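Long-range contacts in nitrite oxidoreductase subunit A (PDB 7B04), which belongs to the molybdopterin oxidoreductase family and carries a molybdenum atom, an iron/sulfur cluster (SF4) and two MD1 molecules: residues A535-R540 with Y840-I845; Y542-M547 with L828-D833; N832-I837 with L1070-H1075. One frame throughout, in Å; residues are numbered along the deposited sequence.

Contact 1 of 3, residues A535-R540 with Y840-I845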
loop_
_atom_site.group_PDB
_atom_site.type_symbol
_atom_site.label_atom_id
_atom_site.label_comp_id
_atom_site.label_asym_id
_atom_site.label_seq_id
_atom_site.Cartn_x
_atom_site.Cartn_y
_atom_site.Cartn_z
ATOM N N ALA B 535 -15.694 -16.196 15.086
ATOM C CA ALA B 535 -15.474 -14.777 15.362
ATOM C C ALA B 535 -16.508 -14.238 16.349
ATOM O O ALA B 535 -16.182 -13.420 17.222
ATOM C CB ALA B 535 -15.497 -13.978 14.049
ATOM N N THR B 536 -17.751 -14.707 16.235
ATOM C CA THR B 536 -18.814 -14.293 17.149
ATOM C C THR B 536 -18.416 -14.499 18.601
ATOM O O THR B 536 -18.586 -13.602 19.437
ATOM C CB THR B 536 -20.094 -15.090 16.852
ATOM O OG1 THR B 536 -20.452 -14.946 15.476
ATOM C CG2 THR B 536 -21.254 -14.589 17.714
ATOM N N LEU B 537 -17.866 -15.667 18.906
ATOM C CA LEU B 537 -17.378 -15.938 20.250
ATOM C C LEU B 537 -16.174 -15.071 20.578
ATOM O O LEU B 537 -16.048 -14.560 21.699
ATOM C CB LEU B 537 -16.994 -17.414 20.367
ATOM C CG LEU B 537 -18.109 -18.435 20.486
ATOM C CD1 LEU B 537 -17.535 -19.785 20.102
ATOM C CD2 LEU B 537 -18.654 -18.443 21.898
ATOM N N MET B 538 -15.281 -14.900 19.606
ATOM C CA MET B 538 -14.072 -14.109 19.817
ATOM C C MET B 538 -14.406 -12.661 20.161
ATOM O O MET B 538 -13.831 -12.086 21.089
ATOM C CB MET B 538 -13.197 -14.169 18.565
ATOM C CG MET B 538 -12.112 -15.220 18.613
ATOM S SD MET B 538 -11.525 -15.560 16.937
ATOM C CE MET B 538 -9.825 -16.021 17.214
ATOM N N ASN B 539 -15.346 -12.057 19.432
ATOM C CA ASN B 539 -15.690 -10.667 19.707
ATOM C C ASN B 539 -16.339 -10.533 21.075
ATOM O O ASN B 539 -16.059 -9.583 21.816
ATOM C CB ASN B 539 -16.601 -10.126 18.611
ATOM C CG ASN B 539 -15.973 -10.226 17.242
ATOM O OD1 ASN B 539 -16.485 -10.914 16.372
ATOM N ND2 ASN B 539 -14.851 -9.544 17.050
ATOM N N ARG B 540 -17.212 -11.477 21.427
ATOM C CA ARG B 540 -17.736 -11.520 22.785
ATOM C C ARG B 540 -16.604 -11.694 23.787
ATOM O O ARG B 540 -16.615 -11.087 24.865
ATOM C CB ARG B 540 -18.756 -12.650 22.919
ATOM C CG ARG B 540 -20.024 -12.432 22.118
ATOM C CD ARG B 540 -20.860 -13.697 22.080
ATOM N NE ARG B 540 -21.328 -14.073 23.411
ATOM C CZ ARG B 540 -21.869 -15.249 23.706
ATOM N NH1 ARG B 540 -22.013 -16.171 22.764
ATOM N NH2 ARG B 540 -22.266 -15.505 24.945
ATOM N N TYR B 840 -27.181 -24.291 20.438
ATOM C CA TYR B 840 -25.883 -24.355 19.783
ATOM C C TYR B 840 -24.737 -24.561 20.763
ATOM O O TYR B 840 -23.626 -24.891 20.332
ATOM C CB TYR B 840 -25.646 -23.079 18.969
ATOM C CG TYR B 840 -26.633 -22.884 17.838
ATOM C CD1 TYR B 840 -27.351 -23.957 17.324
ATOM C CD2 TYR B 840 -26.859 -21.626 17.293
ATOM C CE1 TYR B 840 -28.258 -23.784 16.296
ATOM C CE2 TYR B 840 -27.766 -21.444 16.264
ATOM C CZ TYR B 840 -28.462 -22.528 15.770
ATOM O OH TYR B 840 -29.365 -22.357 14.746
ATOM N N GLY B 841 -24.971 -24.362 22.056
ATOM C CA GLY B 841 -23.935 -24.551 23.049
ATOM C C GLY B 841 -23.046 -23.352 23.254
ATOM O O GLY B 841 -21.936 -23.501 23.776
ATOM N N GLU B 842 -23.501 -22.164 22.864
ATOM C CA GLU B 842 -22.704 -20.949 22.926
ATOM C C GLU B 842 -23.369 -19.888 23.796
ATOM O O GLU B 842 -23.143 -18.692 23.607
ATOM C CB GLU B 842 -22.455 -20.414 21.517
ATOM C CG GLU B 842 -21.100 -20.775 20.924
ATOM C CD GLU B 842 -21.109 -20.745 19.407
ATOM O OE1 GLU B 842 -21.889 -21.511 18.802
ATOM O OE2 GLU B 842 -20.356 -19.942 18.817
ATOM N N ASN B 843 -24.210 -20.313 24.745
ATOM C CA ASN B 843 -24.775 -19.366 25.701
ATOM C C ASN B 843 -23.678 -18.688 26.514
ATOM O O ASN B 843 -23.743 -17.481 26.774
ATOM C CB ASN B 843 -25.777 -20.070 26.618
ATOM C CG ASN B 843 -25.195 -21.297 27.293
ATOM O OD1 ASN B 843 -24.012 -21.603 27.145
ATOM N ND2 ASN B 843 -26.029 -22.009 28.042
ATOM N N PHE B 844 -22.668 -19.447 26.919
ATOM C CA PHE B 844 -21.479 -18.897 27.548
ATOM C C PHE B 844 -20.456 -18.511 26.488
ATOM O O PHE B 844 -20.461 -19.025 25.367
ATOM C CB PHE B 844 -20.854 -19.906 28.511
ATOM C CG PHE B 844 -21.593 -20.055 29.806
ATOM C CD1 PHE B 844 -21.390 -19.158 30.839
ATOM C CD2 PHE B 844 -22.481 -21.100 29.995
ATOM C CE1 PHE B 844 -22.064 -19.294 32.035
ATOM C CE2 PHE B 844 -23.159 -21.242 31.189
ATOM C CZ PHE B 844 -22.949 -20.338 32.210
ATOM N N ILE B 845 -19.565 -17.592 26.858
ATOM C CA ILE B 845 -18.425 -17.260 26.009
ATOM C C ILE B 845 -17.425 -18.404 26.159
ATOM O O ILE B 845 -16.679 -18.474 27.137
ATOM C CB ILE B 845 -17.810 -15.907 26.370
ATOM C CG1 ILE B 845 -18.825 -14.788 26.123
ATOM C CG2 ILE B 845 -16.548 -15.661 25.560
ATOM C CD1 ILE B 845 -18.412 -13.448 26.686
#
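Arg540 reaches from helix 535-541 to two consecutive carbonyl groups of the loop 841-845, and its side chain meets that loop at both its base and its tip. CB starts against the sec-butyl group of Ile845, 3.9 Å from CG1, while CD1 of the same isoleucine lies 3.5 Å from the Arg540 carbonyl O. The chain runs extended at chi2 and then bends at chi3 (64°), which sets NE at 3.8 Å from Ile845 CG1. The two side chains cross obliquely here. At the tip the guanidinium uses its edge: NH1 donates to Glu842 O at 2.9 Å, almost straight (174° at the hydrogen), and NH2 donates to Asn843 O at 3.1 Å. Both oxygens lie in the guanidinium plane. The second bond is more bent, and its donor stands well above the carbonyl plane of Asn843. Two bonds to neighbouring carbonyls fix the rotation of the group, and Phe282 and Ser283 from helix 280-283 also touch this side chain.

One turn earlier, Leu537 crosses Glu842 at about a right angle, its CD2 3.5 Å from Glu842 CG. The charge of that glutamate is met elsewhere, through a salt bridge from OE1 to Arg848. All touching residues are buried, and the side chain of Leu537 lies about 12 Å from a bound MD1. Gly841, with positive phi and two bonds back into the last turn, closes helix 835-840 in a Schellman motif, and the arginine takes the carbonyls of the two residues that follow Gly841.

Contact 2 of 3, residues Y542-M547 with L828-D833; sequences YYLPVM and LQAYND
Tyr543 O accepts two backbone N-H groups, from Met547 N at 2.6 Å and, weakly, from Val546 N at 3.1 Å. These bonds shape the turn that presents Tyr543, Leu544 and Met547 to the loop around Leu828 and Ala830. Met547 does most of the touching. Its chain is extended through chi2 (-172°), which carries SD out to 3.4 Å from Leu828 CB. A bend at chi3 (-75°) then swings CE back toward the alanine, where it lies 3.9 Å from Ala830 CB. Further in, Met547 CG meets the branch end of the leucine, 3.6 Å from Leu828 CD1. The methionine and leucine therefore slide past each other in opposite directions, the base of each beside the outer part of the other.

Ala830 CB is shared, since Leu544 CD2 approaches the same methyl to 3.7 Å. Tyr543 makes a more distant contact at its rim: Leu828 CD2 lies near the ring plane, 4.3 Å from CE2, and so meets the edge of the ring. Beyond the two segments, Leu481 and Tyr485 of helix 481-488 also touch Ala830, and Leu360 and Thr363 of helix 355-368 touch Leu544. Ala830 N is hydrogen-bonded to Asp382 OD2.

The pairs that join 542-547 to 828-833 are thus methyl, methylene, thioether and ring-edge contacts, all buried. With Tyr543 O served within the turn and Ala830 N by Asp382, the chemistry implies an association that rests on shape and the exclusion of water, without directional bonding between the segments.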
loop_
_atom_site.group_PDB
_atom_site.type_symbol
_atom_site.label_atom_id
_atom_site.label_comp_id
_atom_site.label_asym_id
_atom_site.label_seq_id
_atom_site.Cartn_x
_atom_site.Cartn_y
_atom_site.Cartn_z
ATOM N N TYR B 542 -13.706 -10.525 23.484
ATOM C CA TYR B 542 -12.923 -9.295 23.508
ATOM C C TYR B 542 -13.474 -8.226 24.446
ATOM O O TYR B 542 -12.816 -7.196 24.628
ATOM C CB TYR B 542 -12.814 -8.731 22.089
ATOM C CG TYR B 542 -12.016 -9.615 21.157
ATOM C CD1 TYR B 542 -11.080 -10.509 21.657
ATOM C CD2 TYR B 542 -12.204 -9.564 19.782
ATOM C CE1 TYR B 542 -10.348 -11.322 20.816
ATOM C CE2 TYR B 542 -11.473 -10.374 18.932
ATOM C CZ TYR B 542 -10.547 -11.252 19.456
ATOM O OH TYR B 542 -9.816 -12.062 18.621
ATOM N N TYR B 543 -14.647 -8.433 25.049
ATOM C CA TYR B 543 -15.166 -7.499 26.042
ATOM C C TYR B 543 -14.955 -7.960 27.478
ATOM O O TYR B 543 -15.018 -7.128 28.390
ATOM C CB TYR B 543 -16.665 -7.240 25.831
ATOM C CG TYR B 543 -17.001 -6.194 24.784
ATOM C CD1 TYR B 543 -16.342 -6.163 23.563
ATOM C CD2 TYR B 543 -17.971 -5.227 25.025
ATOM C CE1 TYR B 543 -16.649 -5.208 22.606
ATOM C CE2 TYR B 543 -18.281 -4.266 24.076
ATOM C CZ TYR B 543 -17.613 -4.261 22.869
ATOM O OH TYR B 543 -17.909 -3.314 21.918
ATOM N N LEU B 544 -14.709 -9.251 27.702
ATOM C CA LEU B 544 -14.612 -9.764 29.068
ATOM C C LEU B 544 -13.558 -9.047 29.904
ATOM O O LEU B 544 -13.896 -8.583 31.007
ATOM C CB LEU B 544 -14.369 -11.277 29.033
ATOM C CG LEU B 544 -15.558 -12.148 28.635
ATOM C CD1 LEU B 544 -15.116 -13.584 28.439
ATOM C CD2 LEU B 544 -16.652 -12.063 29.684
ATOM N N PRO B 545 -12.297 -8.914 29.473
ATOM C CA PRO B 545 -11.328 -8.198 30.319
ATOM C C PRO B 545 -11.613 -6.712 30.429
ATOM O O PRO B 545 -11.184 -6.088 31.406
ATOM C CB PRO B 545 -9.987 -8.460 29.623
ATOM C CG PRO B 545 -10.345 -8.682 28.207
ATOM C CD PRO B 545 -11.673 -9.382 28.220
ATOM N N VAL B 546 -12.334 -6.132 29.468
ATOM C CA VAL B 546 -12.601 -4.699 29.484
ATOM C C VAL B 546 -13.911 -4.355 30.186
ATOM O O VAL B 546 -14.075 -3.214 30.644
ATOM C CB VAL B 546 -12.586 -4.149 28.045
ATOM C CG1 VAL B 546 -13.902 -4.414 27.339
ATOM C CG2 VAL B 546 -12.275 -2.673 28.036
ATOM N N MET B 547 -14.845 -5.305 30.295
ATOM C CA MET B 547 -16.049 -5.073 31.087
ATOM C C MET B 547 -15.723 -5.022 32.573
ATOM O O MET B 547 -16.323 -4.246 33.324
ATOM C CB MET B 547 -17.082 -6.168 30.821
ATOM C CG MET B 547 -17.766 -6.095 29.472
ATOM S SD MET B 547 -19.117 -7.284 29.362
ATOM C CE MET B 547 -18.213 -8.813 29.162
ATOM N N LEU B 828 -23.883 -4.569 29.085
ATOM C CA LEU B 828 -22.898 -5.327 28.301
ATOM C C LEU B 828 -23.158 -6.784 28.651
ATOM O O LEU B 828 -23.153 -7.068 29.823
ATOM C CB LEU B 828 -21.510 -4.899 28.775
ATOM C CG LEU B 828 -21.159 -3.435 28.554
ATOM C CD1 LEU B 828 -19.828 -3.105 29.181
ATOM C CD2 LEU B 828 -21.134 -3.101 27.079
ATOM N N GLN B 829 -23.259 -7.674 27.669
ATOM C CA GLN B 829 -23.613 -9.070 27.998
ATOM C C GLN B 829 -22.466 -10.051 27.763
ATOM O O GLN B 829 -21.886 -10.045 26.705
ATOM C CB GLN B 829 -24.856 -9.478 27.214
ATOM C CG GLN B 829 -25.929 -8.412 27.182
ATOM C CD GLN B 829 -27.325 -8.975 27.149
ATOM O OE1 GLN B 829 -28.284 -8.339 27.554
ATOM N NE2 GLN B 829 -27.454 -10.186 26.668
ATOM N N ALA B 830 -22.175 -10.855 28.777
ATOM C CA ALA B 830 -21.194 -11.954 28.700
ATOM C C ALA B 830 -21.937 -13.273 28.512
ATOM O O ALA B 830 -21.274 -14.292 28.490
ATOM C CB ALA B 830 -20.335 -11.948 29.923
ATOM N N TYR B 831 -23.266 -13.225 28.477
ATOM C CA TYR B 831 -24.149 -14.412 28.397
ATOM C C TYR B 831 -25.303 -14.125 27.440
ATOM O O TYR B 831 -25.740 -12.992 27.402
ATOM C CB TYR B 831 -24.734 -14.699 29.778
ATOM C CG TYR B 831 -25.289 -16.089 29.914
ATOM C CD1 TYR B 831 -24.447 -17.181 29.932
ATOM C CD2 TYR B 831 -26.645 -16.316 29.986
ATOM C CE1 TYR B 831 -24.935 -18.467 30.028
ATOM C CE2 TYR B 831 -27.147 -17.599 30.073
ATOM C CZ TYR B 831 -26.289 -18.674 30.100
ATOM O OH TYR B 831 -26.757 -19.941 30.164
ATOM N N ASN B 832 -25.758 -15.128 26.687
ATOM C CA ASN B 832 -26.909 -14.954 25.759
ATOM C C ASN B 832 -27.900 -16.100 26.010
ATOM O O ASN B 832 -27.514 -17.236 25.808
ATOM C CB ASN B 832 -26.435 -14.767 24.315
ATOM C CG ASN B 832 -25.859 -13.398 24.022
ATOM O OD1 ASN B 832 -24.672 -13.167 24.149
ATOM N ND2 ASN B 832 -26.691 -12.473 23.601
ATOM N N ASP B 833 -29.150 -15.797 26.378
ATOM C CA ASP B 833 -30.092 -16.849 26.747
ATOM C C ASP B 833 -31.074 -17.190 25.632
ATOM O O ASP B 833 -32.002 -17.969 25.865
ATOM C CB ASP B 833 -30.855 -16.469 28.022
ATOM C CG ASP B 833 -31.683 -15.207 27.863
ATOM O OD1 ASP B 833 -31.586 -14.549 26.806
ATOM O OD2 ASP B 833 -32.434 -14.874 28.804
#

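Contact 3 of 3, residues N832-I837 with L1070-H1075; sequences NDEPEI and LDSLFH
Ile837 and Leu1070 form the close-packed side of this contact, where the first turn of helix 835-840, with Glu834 at its N-cap position, lies against the loop that leads into an inverse gamma turn centred on Phe1074. The two side chains cross at about a right angle. Leu1070 CD1 is 3.8 Å from Ile837 CD1, and the same methyl is equally near CG1, so it rests across the end of the isoleucine. The other branch, Leu1070 CD2, packs 3.9 Å from Glu836 CB. Phe282 of helix 280-283 touches both Ile837 and Leu1070, and both are buried.

The other side is looser and more polar, and it lies nearer solvent: Glu836 and Ser1072 are partly exposed and Pro835 is exposed. Glu836 bends at chi2 (89°), which turns its carboxylate carbon away from an extended course. Its OE1 accepts a weak hydrogen bond of 2.9 Å from Ser1072 OG. The acidic group of Asp1071 is not in contact with that of Glu836; it hydrogen-bonds to Thr640 OG1 and Lys639 N. The buried Glu834 approaches the loop backbone separately, with carbon rather than oxygen closest, its CG 3.3 Å from Ser1072 O. At the exposed margin, the ring atom Pro835 CD sits 4.1 Å from Ser1072 OG.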
loop_
_atom_site.group_PDB
_atom_site.type_symbol
_atom_site.label_atom_id
_atom_site.label_comp_id
_atom_site.label_asym_id
_atom_site.label_seq_id
_atom_site.Cartn_x
_atom_site.Cartn_y
_atom_site.Cartn_z
ATOM N N ASN B 832 -25.758 -15.128 26.687
ATOM C CA ASN B 832 -26.909 -14.954 25.759
ATOM C C ASN B 832 -27.900 -16.100 26.010
ATOM O O ASN B 832 -27.514 -17.236 25.808
ATOM C CB ASN B 832 -26.435 -14.767 24.315
ATOM C CG ASN B 832 -25.859 -13.398 24.022
ATOM O OD1 ASN B 832 -24.672 -13.167 24.149
ATOM N ND2 ASN B 832 -26.691 -12.473 23.601
ATOM N N ASP B 833 -29.150 -15.797 26.378
ATOM C CA ASP B 833 -30.092 -16.849 26.747
ATOM C C ASP B 833 -31.074 -17.190 25.632
ATOM O O ASP B 833 -32.002 -17.969 25.865
ATOM C CB ASP B 833 -30.855 -16.469 28.022
ATOM C CG ASP B 833 -31.683 -15.207 27.863
ATOM O OD1 ASP B 833 -31.586 -14.549 26.806
ATOM O OD2 ASP B 833 -32.434 -14.874 28.804
ATOM N N GLU B 834 -30.902 -16.624 24.440
ATOM C CA GLU B 834 -31.827 -16.893 23.346
ATOM C C GLU B 834 -31.852 -18.389 23.030
ATOM O O GLU B 834 -30.814 -19.057 23.114
ATOM C CB GLU B 834 -31.434 -16.090 22.103
ATOM C CG GLU B 834 -31.764 -14.604 22.202
ATOM C CD GLU B 834 -30.701 -13.813 22.945
ATOM O OE1 GLU B 834 -29.655 -14.398 23.294
ATOM O OE2 GLU B 834 -30.913 -12.603 23.182
ATOM N N PRO B 835 -33.018 -18.948 22.672
ATOM C CA PRO B 835 -33.123 -20.416 22.545
ATOM C C PRO B 835 -32.145 -21.037 21.561
ATOM O O PRO B 835 -31.561 -22.085 21.866
ATOM C CB PRO B 835 -34.578 -20.619 22.096
ATOM C CG PRO B 835 -35.296 -19.397 22.562
ATOM C CD PRO B 835 -34.306 -18.279 22.425
ATOM N N GLU B 836 -31.950 -20.430 20.388
ATOM C CA GLU B 836 -31.041 -21.015 19.406
ATOM C C GLU B 836 -29.611 -21.044 19.928
ATOM O O GLU B 836 -28.863 -21.992 19.660
ATOM C CB GLU B 836 -31.112 -20.238 18.092
ATOM C CG GLU B 836 -32.489 -20.202 17.453
ATOM C CD GLU B 836 -33.323 -19.028 17.929
ATOM O OE1 GLU B 836 -32.816 -18.230 18.745
ATOM O OE2 GLU B 836 -34.483 -18.902 17.484
ATOM N N ILE B 837 -29.219 -20.022 20.689
ATOM C CA ILE B 837 -27.854 -19.943 21.195
ATOM C C ILE B 837 -27.582 -21.056 22.201
ATOM O O ILE B 837 -26.493 -21.643 22.218
ATOM C CB ILE B 837 -27.598 -18.548 21.795
ATOM C CG1 ILE B 837 -27.754 -17.477 20.714
ATOM C CG2 ILE B 837 -26.216 -18.472 22.416
ATOM C CD1 ILE B 837 -27.766 -16.067 21.248
ATOM N N LEU B 1070 -29.963 -15.618 13.319
ATOM C CA LEU B 1070 -30.971 -15.706 14.364
ATOM C C LEU B 1070 -32.192 -14.856 14.034
ATOM O O LEU B 1070 -32.104 -13.837 13.344
ATOM C CB LEU B 1070 -30.402 -15.240 15.705
ATOM C CG LEU B 1070 -29.162 -15.922 16.276
ATOM C CD1 LEU B 1070 -28.955 -15.493 17.717
ATOM C CD2 LEU B 1070 -29.289 -17.429 16.177
ATOM N N ASP B 1071 -33.345 -15.297 14.537
ATOM C CA ASP B 1071 -34.592 -14.557 14.414
ATOM C C ASP B 1071 -34.975 -13.820 15.693
ATOM O O ASP B 1071 -35.909 -13.011 15.664
ATOM C CB ASP B 1071 -35.736 -15.501 14.019
ATOM C CG ASP B 1071 -35.653 -15.951 12.576
ATOM O OD1 ASP B 1071 -35.118 -15.191 11.741
ATOM O OD2 ASP B 1071 -36.132 -17.064 12.276
ATOM N N SER B 1072 -34.287 -14.081 16.807
ATOM C CA SER B 1072 -34.674 -13.569 18.118
ATOM C C SER B 1072 -33.562 -12.759 18.781
ATOM O O SER B 1072 -33.418 -12.782 20.006
ATOM C CB SER B 1072 -35.105 -14.720 19.026
ATOM O OG SER B 1072 -34.030 -15.615 19.256
ATOM N N LEU B 1073 -32.767 -12.037 17.993
ATOM C CA LEU B 1073 -31.648 -11.241 18.508
ATOM C C LEU B 1073 -32.061 -9.775 18.618
ATOM O O LEU B 1073 -31.970 -9.010 17.657
ATOM C CB LEU B 1073 -30.401 -11.401 17.646
ATOM C CG LEU B 1073 -29.211 -10.678 18.285
ATOM C CD1 LEU B 1073 -28.924 -11.239 19.674
ATOM C CD2 LEU B 1073 -27.972 -10.743 17.410
ATOM N N PHE B 1074 -32.540 -9.391 19.801
ATOM C CA PHE B 1074 -32.928 -8.010 20.079
ATOM C C PHE B 1074 -31.741 -7.050 20.039
ATOM O O PHE B 1074 -31.104 -6.807 21.069
ATOM C CB PHE B 1074 -33.604 -7.934 21.450
ATOM C CG PHE B 1074 -34.008 -6.545 21.854
ATOM C CD1 PHE B 1074 -35.080 -5.916 21.247
ATOM C CD2 PHE B 1074 -33.319 -5.871 22.852
ATOM C CE1 PHE B 1074 -35.453 -4.640 21.620
ATOM C CE2 PHE B 1074 -33.686 -4.595 23.227
ATOM C CZ PHE B 1074 -34.755 -3.979 22.612
ATOM N N HIS B 1075 -31.401 -6.540 18.860
ATOM C CA HIS B 1075 -30.369 -5.516 18.701
ATOM C C HIS B 1075 -30.960 -4.257 18.060
ATOM O O HIS B 1075 -32.143 -4.200 17.713
ATOM C CB HIS B 1075 -29.175 -6.044 17.903
ATOM C CG HIS B 1075 -29.538 -6.579 16.558
ATOM N ND1 HIS B 1075 -30.165 -7.794 16.387
ATOM C CD2 HIS B 1075 -29.353 -6.072 15.317
ATOM C CE1 HIS B 1075 -30.355 -8.009 15.100
ATOM N NE2 HIS B 1075 -29.872 -6.979 14.427
#

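How the contacts relate
The three contacts lie on the same side of the chain's centre, with centres about 10 Å (contacts 1 and 2), 12 Å (1 and 3) and 15 Å (2 and 3) apart. Helices 535-541 and 544-548 follow each other and supply the first segments of contacts 1 and 2; contact 2 is nested inside the loop closed by contact 1. The region 828-845, built around helix 835-840, takes part in all three, and contacts 2 and 3 share Asn832 and Asp833. Contact 3 crosses contact 1 along the chain. A probable hydrogen bond from Asn832 N to Asn843 O (3.1 Å) ties this region to itself. Through its three contacts the region joins the two successive helices to loop 1070-1075.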